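Local coordinates for protein EchA16_2 (Mycobacterium avium subsp. paratuberculosis, PDB 3QYR) that probably catalyses the hydration of enoyl-CoA thioesters, as a hexameric member of the enoyl-CoA hydratase/isomerase (crotonase) family, at residues 19-24 and 42-47; 57-62 and 180-185. All coordinates share one frame; numbering follows the deposited sequence.

Contact 1 of 2, residues 19-24 and 42-47; sequences RTLTLN and GALADA
The guanidinium of Arg19 reaches the helix through a water: NH1 donates to the water over 2.6 Å, and that water in turn donates to the backbone carbonyl of Ala43, 2.9 Å from its O atom. The same Ala43 carbonyl also accepts the helical bond from Ala47 N at 3.2 Å, so two donors serve this oxygen. NH1 meanwhile rests against the backbone of Ala47, 4.0 Å from its CA, in an oblique approach. The side chain starts out extended, CG standing anti to the backbone N (chi1 170°), and bends only at chi3 (-59°), which brings the guanidinium alongside the helix. Its other nitrogens are anchored within the chain, NE by Thr14 OG1 and NH2 by a salt bridge to Asp50. These bonds fix the rotation of the group and leave NH1 aimed at the water. Asp46 carries the opposite charge nearby but does not pair with it, OD2 lying 6.2 Å from NH1.

Two residues further along the strand the contact turns apolar. Leu21 presents both branches to the helix: CD2 meets Ala43 CB at 3.7 Å, and CD1 touches Leu44 CD2 at 3.8 Å while also flanking that alanine methyl. The Leu21 and Leu44 side chains cross at a slant. Ala43 and Ala47 turn their CB atoms toward the strand, and the Ala47 side chain also touches Val56 of strand 55-60. The segment axes run nearly antiparallel, at 176° and 10.4 Å apart. The contact lies within the beta-alpha-beta unit of strand 18-23, helix 34-49 and strand 55-60, its helix packed on the sheet in the manner of the crotonase fold.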
loop_
_atom_site.group_PDB
_atom_site.type_symbol
_atom_site.label_atom_id
_atom_site.label_comp_id
_atom_site.label_asym_id
_atom_site.label_seq_id
_atom_site.Cartn_x
_atom_site.Cartn_y
_atom_site.Cartn_z
ATOM N N ARG A 19 -26.471 -15.982 -18.336
ATOM C CA ARG A 19 -27.297 -14.832 -18.755
ATOM C C ARG A 19 -26.508 -13.893 -19.639
ATOM O O ARG A 19 -25.436 -13.430 -19.257
ATOM C CB ARG A 19 -27.810 -14.065 -17.545
ATOM C CG ARG A 19 -28.473 -12.735 -17.889
ATOM C CD ARG A 19 -29.298 -12.190 -16.752
ATOM N NE ARG A 19 -30.325 -13.161 -16.402
ATOM C CZ ARG A 19 -31.011 -13.162 -15.266
ATOM N NH1 ARG A 19 -30.796 -12.224 -14.366
ATOM N NH2 ARG A 19 -31.917 -14.117 -15.031
ATOM N N THR A 20 -27.052 -13.602 -20.816
ATOM C CA THR A 20 -26.374 -12.720 -21.779
ATOM C C THR A 20 -27.096 -11.403 -21.798
ATOM O O THR A 20 -28.302 -11.386 -22.001
ATOM C CB THR A 20 -26.360 -13.300 -23.232
ATOM O OG1 THR A 20 -25.737 -14.597 -23.250
ATOM C CG2 THR A 20 -25.653 -12.361 -24.173
ATOM N N LEU A 21 -26.354 -10.320 -21.590
ATOM C CA LEU A 21 -26.886 -8.959 -21.602
ATOM C C LEU A 21 -26.369 -8.205 -22.847
ATOM O O LEU A 21 -25.183 -7.909 -22.963
ATOM C CB LEU A 21 -26.482 -8.198 -20.324
ATOM C CG LEU A 21 -26.891 -8.729 -18.932
ATOM C CD1 LEU A 21 -26.201 -7.921 -17.785
ATOM C CD2 LEU A 21 -28.418 -8.767 -18.717
ATOM N N THR A 22 -27.271 -7.866 -23.757
ATOM C CA THR A 22 -26.885 -7.240 -25.022
ATOM C C THR A 22 -27.319 -5.798 -25.046
ATOM O O THR A 22 -28.523 -5.535 -25.082
ATOM C CB THR A 22 -27.500 -7.970 -26.227
ATOM O OG1 THR A 22 -27.165 -9.358 -26.162
ATOM C CG2 THR A 22 -26.947 -7.411 -27.512
ATOM N N LEU A 23 -26.341 -4.878 -25.020
ATOM C CA LEU A 23 -26.612 -3.429 -25.186
ATOM C C LEU A 23 -27.253 -3.290 -26.565
ATOM O O LEU A 23 -26.688 -3.755 -27.553
ATOM C CB LEU A 23 -25.319 -2.579 -25.089
ATOM C CG LEU A 23 -24.415 -2.602 -23.820
ATOM C CD1 LEU A 23 -23.064 -1.982 -24.092
ATOM C CD2 LEU A 23 -25.036 -1.914 -22.599
ATOM N N ASN A 24 -28.434 -2.700 -26.646
ATOM C CA ASN A 24 -29.248 -2.809 -27.862
ATOM C C ASN A 24 -29.842 -1.479 -28.342
ATOM O O ASN A 24 -31.062 -1.292 -28.389
ATOM C CB ASN A 24 -30.347 -3.835 -27.648
ATOM C CG ASN A 24 -31.012 -4.263 -28.939
ATOM O OD1 ASN A 24 -30.338 -4.590 -29.917
ATOM N ND2 ASN A 24 -32.342 -4.276 -28.949
ATOM N N GLY A 42 -28.597 -2.107 -13.412
ATOM C CA GLY A 42 -29.661 -2.815 -12.693
ATOM C C GLY A 42 -29.603 -4.307 -12.999
ATOM O O GLY A 42 -29.683 -5.134 -12.089
ATOM N N ALA A 43 -29.419 -4.642 -14.280
ATOM C CA ALA A 43 -29.322 -6.043 -14.712
ATOM C C ALA A 43 -28.106 -6.776 -14.128
ATOM O O ALA A 43 -28.183 -7.962 -13.835
ATOM C CB ALA A 43 -29.319 -6.138 -16.228
ATOM N N LEU A 44 -26.983 -6.098 -13.972
ATOM C CA LEU A 44 -25.836 -6.756 -13.343
ATOM C C LEU A 44 -26.191 -7.059 -11.867
ATOM O O LEU A 44 -25.924 -8.142 -11.344
ATOM C CB LEU A 44 -24.562 -5.919 -13.472
ATOM C CG LEU A 44 -23.849 -5.846 -14.848
ATOM C CD1 LEU A 44 -22.660 -4.888 -14.726
ATOM C CD2 LEU A 44 -23.356 -7.183 -15.369
ATOM N N ALA A 45 -26.851 -6.112 -11.222
ATOM C CA ALA A 45 -27.192 -6.275 -9.836
ATOM C C ALA A 45 -28.061 -7.496 -9.683
ATOM O O ALA A 45 -27.719 -8.369 -8.895
ATOM C CB ALA A 45 -27.882 -5.029 -9.273
ATOM N N ASP A 46 -29.158 -7.561 -10.436
ATOM C CA ASP A 46 -30.089 -8.686 -10.380
ATOM C C ASP A 46 -29.400 -10.048 -10.585
ATOM O O ASP A 46 -29.690 -10.998 -9.866
ATOM C CB ASP A 46 -31.216 -8.504 -11.431
ATOM C CG ASP A 46 -32.087 -7.269 -11.156
ATOM O OD1 ASP A 46 -32.014 -6.753 -10.022
ATOM O OD2 ASP A 46 -32.838 -6.803 -12.059
ATOM N N ALA A 47 -28.496 -10.126 -11.563
ATOM C CA ALA A 47 -27.813 -11.368 -11.889
ATOM C C ALA A 47 -27.079 -11.956 -10.680
ATOM O O ALA A 47 -27.060 -13.180 -10.463
ATOM C CB ALA A 47 -26.875 -11.166 -13.032
HETATM O O HOH W 1 -30.138 -9.753 -14.922
#

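Contact 2 of 2, residues 57-62 and 180-185; sequences IITGAD and DQLLGA
Leu183 lays its CD2 methyl over two side chains of strand 55-60, Ile57 and Thr59, which stand two residues apart and therefore point to the same side of the sheet. The contact sets the first turn of helix 182-195 on the mixed sheet of the crotonase fold, bringing together parts of the chain more than a hundred residues apart. It is a light apolar touch without any hydrogen bond across it, burying 131 Å² in all. The leucine tip is the bridging element: CD2 lies 4.4 Å from Ile57 CG2 and just as far from Thr59 CG2. With chi1 at -80° and CD1 trans to CA, CD2 is the branch that turns to the strand, although the bond to CB leaves the backbone at a slant to it. Ile57 also touches Ala186 and Gln187 on the next part of the same helix.

Within the helix start, Ala185 N donates to Gln181 O at 2.9 Å, joining the short 3-10 segment 180-181 to the helical turn. A polar link lies beside this packing, just before the helix, where Asp62 OD2 is hydrogen-bonded to His179 NE2, and Asp62 OD1 to Asn99 ND2.

Leu182, whose CB points toward the strand, brings CD2 to the hydroxyl side of Thr59, while Leu183 meets the methyl CG2; Leu182 also packs on Ala97. The Thr59 hydroxyl is buried but satisfied, being bonded to Ala97 O of the adjacent strand 94-98, and Leu182 CD2 makes only a van der Waals approach to it, 4.4 Å from OG1.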
loop_
_atom_site.group_PDB
_atom_site.type_symbol
_atom_site.label_atom_id
_atom_site.label_comp_id
_atom_site.label_asym_id
_atom_site.label_seq_id
_atom_site.Cartn_x
_atom_site.Cartn_y
_atom_site.Cartn_z
ATOM N N ILE A 57 -22.585 -12.809 -19.494
ATOM C CA ILE A 57 -21.848 -12.410 -20.684
ATOM C C ILE A 57 -22.400 -11.058 -21.091
ATOM O O ILE A 57 -23.603 -10.936 -21.208
ATOM C CB ILE A 57 -22.071 -13.383 -21.886
ATOM C CG1 ILE A 57 -21.403 -14.739 -21.643
ATOM C CG2 ILE A 57 -21.560 -12.761 -23.200
ATOM C CD1 ILE A 57 -21.697 -15.796 -22.729
ATOM N N ILE A 58 -21.550 -10.055 -21.327
ATOM C CA ILE A 58 -22.040 -8.792 -21.853
ATOM C C ILE A 58 -21.496 -8.609 -23.248
ATOM O O ILE A 58 -20.391 -9.047 -23.542
ATOM C CB ILE A 58 -21.745 -7.563 -20.939
ATOM C CG1 ILE A 58 -20.285 -7.100 -20.999
ATOM C CG2 ILE A 58 -22.219 -7.838 -19.485
ATOM C CD1 ILE A 58 -20.037 -5.799 -20.128
ATOM N N THR A 59 -22.314 -8.029 -24.123
ATOM C CA THR A 59 -21.953 -7.828 -25.521
ATOM C C THR A 59 -22.832 -6.722 -26.054
ATOM O O THR A 59 -23.701 -6.214 -25.318
ATOM C CB THR A 59 -22.148 -9.121 -26.376
ATOM O OG1 THR A 59 -21.502 -8.963 -27.652
ATOM C CG2 THR A 59 -23.612 -9.436 -26.578
ATOM N N GLY A 60 -22.615 -6.373 -27.324
ATOM C CA GLY A 60 -23.389 -5.323 -27.993
ATOM C C GLY A 60 -24.018 -5.734 -29.311
ATOM O O GLY A 60 -23.568 -6.685 -29.977
ATOM N N ALA A 61 -25.051 -4.988 -29.700
ATOM C CA ALA A 61 -25.733 -5.207 -30.977
ATOM C C ALA A 61 -24.841 -4.629 -32.080
ATOM O O ALA A 61 -24.420 -3.466 -32.010
ATOM C CB ALA A 61 -27.074 -4.544 -30.964
ATOM N N ASP A 62 -24.551 -5.436 -33.097
ATOM C CA ASP A 62 -23.634 -5.011 -34.163
ATOM C C ASP A 62 -24.059 -3.657 -34.735
ATOM O O ASP A 62 -25.256 -3.349 -34.743
ATOM C CB ASP A 62 -23.541 -6.086 -35.263
ATOM C CG ASP A 62 -22.605 -7.245 -34.874
ATOM O OD1 ASP A 62 -21.946 -7.186 -33.798
ATOM O OD2 ASP A 62 -22.511 -8.228 -35.647
ATOM N N ASP A 180 -18.243 -14.111 -36.663
ATOM C CA ASP A 180 -19.424 -14.985 -36.494
ATOM C C ASP A 180 -19.233 -16.110 -35.468
ATOM O O ASP A 180 -20.167 -16.871 -35.207
ATOM C CB ASP A 180 -19.956 -15.549 -37.837
ATOM C CG ASP A 180 -18.942 -16.423 -38.580
ATOM O OD1 ASP A 180 -18.046 -17.057 -37.977
ATOM O OD2 ASP A 180 -19.040 -16.475 -39.821
ATOM N N GLN A 181 -18.036 -16.219 -34.894
ATOM C CA GLN A 181 -17.776 -17.155 -33.808
ATOM C C GLN A 181 -17.818 -16.479 -32.420
ATOM O O GLN A 181 -17.686 -17.168 -31.403
ATOM C CB GLN A 181 -16.414 -17.828 -34.004
ATOM C CG GLN A 181 -16.260 -18.669 -35.306
ATOM C CD GLN A 181 -14.873 -19.350 -35.412
ATOM O OE1 GLN A 181 -14.299 -19.750 -34.387
ATOM N NE2 GLN A 181 -14.332 -19.465 -36.635
ATOM N N LEU A 182 -18.019 -15.154 -32.372
ATOM C CA LEU A 182 -17.800 -14.418 -31.119
ATOM C C LEU A 182 -18.596 -14.985 -29.948
ATOM O O LEU A 182 -18.015 -15.312 -28.907
ATOM C CB LEU A 182 -18.079 -12.923 -31.256
ATOM C CG LEU A 182 -17.969 -12.120 -29.945
ATOM C CD1 LEU A 182 -16.593 -12.219 -29.314
ATOM C CD2 LEU A 182 -18.333 -10.652 -30.163
ATOM N N LEU A 183 -19.916 -15.109 -30.100
ATOM C CA LEU A 183 -20.723 -15.586 -28.991
ATOM C C LEU A 183 -20.457 -17.058 -28.688
ATOM O O LEU A 183 -20.417 -17.452 -27.522
ATOM C CB LEU A 183 -22.204 -15.298 -29.220
ATOM C CG LEU A 183 -22.522 -13.827 -28.880
ATOM C CD1 LEU A 183 -23.957 -13.530 -29.154
ATOM C CD2 LEU A 183 -22.228 -13.515 -27.445
ATOM N N GLY A 184 -20.235 -17.858 -29.730
ATOM C CA GLY A 184 -19.803 -19.239 -29.567
ATOM C C GLY A 184 -18.603 -19.371 -28.637
ATOM O O GLY A 184 -18.531 -20.280 -27.817
ATOM N N ALA A 185 -17.663 -18.445 -28.751
ATOM C CA ALA A 185 -16.424 -18.538 -27.994
ATOM C C ALA A 185 -16.662 -18.098 -26.527
ATOM O O ALA A 185 -16.103 -18.696 -25.593
ATOM C CB ALA A 185 -15.318 -17.757 -28.684
#

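In the fold
Contacts 1 and 2 lie in series along the chain and reach one sheet through neighbouring parallel strands, 18-23 and 55-60, their centres 14 Å apart. Probable backbone hydrogen bonds tie them directly: Leu21 N lies 2.8 Å from Ile57 O, and Arg19 O lies 2.9 Å from Ile57 N. Beside this ladder Thr22 OG1 packs on Thr59 CG2 at 3.6 Å. Thr20 and Thr22 lie beside Ile57 and Thr59 on the face covered by helix 182-195, whereas Leu21, between those threonines, points to the other face, where helix 34-49 lies. The two strands are therefore held between the two helices, one on each face of the sheet.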